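Local structure of phospholyase (Arthrobacter aurescens, 5G4I) at residues Gly429-Glu432 with Leu433-Ser437. The protein is a pyridoxal phosphate-dependent phospholyase, a homologue of the class III transaminases that eliminates phosphate from its substrate. Numbering follows the deposited sequence.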
loop_
_atom_site.group_PDB
_atom_site.type_symbol
_atom_site.label_atom_id
_atom_site.label_comp_id
_atom_site.label_asym_id
_atom_site.label_seq_id
_atom_site.Cartn_x
_atom_site.Cartn_y
_atom_site.Cartn_z
ATOM N N GLY A 429 29.447 -17.792 -17.240
ATOM C CA GLY A 429 30.042 -19.122 -17.650
ATOM C C GLY A 429 28.952 -20.221 -17.695
ATOM O O GLY A 429 28.851 -21.002 -18.655
ATOM N N GLN A 430 28.061 -20.231 -16.691
ATOM C CA GLN A 430 26.922 -21.192 -16.750
ATOM C C GLN A 430 25.988 -20.884 -17.902
ATOM O O GLN A 430 25.508 -21.841 -18.573
ATOM C CB GLN A 430 26.195 -21.204 -15.384
ATOM C CG GLN A 430 26.992 -21.726 -14.264
ATOM C CD GLN A 430 27.616 -23.115 -14.473
ATOM O OE1 GLN A 430 26.890 -24.091 -14.672
ATOM N NE2 GLN A 430 28.955 -23.207 -14.486
ATOM N N LEU A 431 25.761 -19.619 -18.247
ATOM C CA LEU A 431 24.919 -19.248 -19.331
ATOM C C LEU A 431 25.467 -19.740 -20.656
ATOM O O LEU A 431 24.721 -20.323 -21.502
ATOM C CB LEU A 431 24.679 -17.733 -19.375
ATOM C CG LEU A 431 23.865 -17.178 -20.563
ATOM C CD1 LEU A 431 22.454 -17.783 -20.550
ATOM C CD2 LEU A 431 23.814 -15.658 -20.538
ATOM N N GLU A 432 26.785 -19.530 -20.869
ATOM C CA GLU A 432 27.441 -20.095 -22.087
ATOM C C GLU A 432 27.347 -21.608 -22.203
ATOM O O GLU A 432 27.027 -22.077 -23.307
ATOM C CB GLU A 432 28.913 -19.705 -22.148
ATOM C CG GLU A 432 29.052 -18.229 -22.405
ATOM C CD GLU A 432 30.447 -17.915 -23.196
ATOM O OE1 GLU A 432 30.479 -18.178 -24.419
ATOM O OE2 GLU A 432 31.288 -17.438 -22.549
ATOM N N LEU A 433 27.558 -22.318 -21.125
ATOM C CA LEU A 433 27.419 -23.763 -21.133
ATOM C C LEU A 433 25.974 -24.208 -21.382
ATOM O O LEU A 433 25.682 -25.174 -22.144
ATOM C CB LEU A 433 27.997 -24.355 -19.875
ATOM C CG LEU A 433 29.535 -24.162 -19.679
ATOM C CD1 LEU A 433 29.903 -24.505 -18.291
ATOM C CD2 LEU A 433 30.386 -24.899 -20.728
ATOM N N SER A 434 25.023 -23.502 -20.792
ATOM C CA SER A 434 23.611 -23.758 -21.067
ATOM C C SER A 434 23.223 -23.544 -22.549
ATOM O O SER A 434 22.510 -24.393 -23.176
ATOM C CB SER A 434 22.772 -22.921 -20.028
ATOM O OG SER A 434 21.387 -23.395 -20.090
ATOM N N LEU A 435 23.594 -22.440 -23.161
ATOM C CA LEU A 435 23.393 -22.118 -24.568
ATOM C C LEU A 435 23.985 -23.251 -25.450
ATOM O O LEU A 435 23.356 -23.700 -26.456
ATOM C CB LEU A 435 23.948 -20.767 -24.955
ATOM C CG LEU A 435 23.109 -19.575 -24.488
ATOM C CD1 LEU A 435 23.958 -18.323 -24.606
ATOM C CD2 LEU A 435 21.828 -19.375 -25.262
ATOM N N ALA A 436 25.170 -23.698 -25.067
ATOM C CA ALA A 436 25.837 -24.688 -25.902
ATOM C C ALA A 436 25.074 -26.009 -25.879
ATOM O O ALA A 436 25.217 -26.781 -26.827
ATOM C CB ALA A 436 27.274 -24.861 -25.465
ATOM N N SER A 437 24.289 -26.290 -24.846
ATOM C CA SER A 437 23.485 -27.492 -24.726
ATOM C C SER A 437 22.172 -27.481 -25.547
ATOM O O SER A 437 21.472 -28.532 -25.629
ATOM C CB SER A 437 23.100 -27.682 -23.270
ATOM O OG SER A 437 24.134 -28.273 -22.553
#
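Four successive i to i+4 bonds tie Gly-429 through Glu-432 to Leu-433 through Ala-436. Ser-434 N reaches Gln-430 O at 2.8 Å. Leu-435 N meets Leu-431 O in the straightest of the four, with an N-H...O angle of 172°. Leu-433 N to Gly-429 O is 3.1 Å, while Ala-436 N to Glu-432 O, at 148°, is the most bent; beyond it Ser-437 N makes weak bonds to the carbonyls of Leu-433 and Ser-434.

Side chains add to this frame on two faces. On the buried face, Leu-435 leans its CG back against Leu-431 O at 3.5 Å, and its CD1 comes 4.2 Å from Leu-431 CG. The two leucines thus form one apolar ridge against Leu-390 and Met-394 of helix 384-396 and Leu-349 and Ile-352 of helix 334-355, and Leu-431 also meets Leu-411 and Met-413 of strand 410-413. Next to it Ser-434 turns OG away from its own backbone N (chi1 -167°), and that buried hydroxyl is hydrogen-bonded to Asp-393. On the more open face, Leu-433 CG folds over Gly-429 O at 3.4 Å, and its CD1 lies 4.1 Å from NE2 of Gln-430, whose bent chain presents OE1 to Arg-397. Together these contacts exemplify an amphipathic alpha-helix, here the last one modelled in a class III aminotransferase fold, packed against two helices and a strand of the sheet, far from the cofactor.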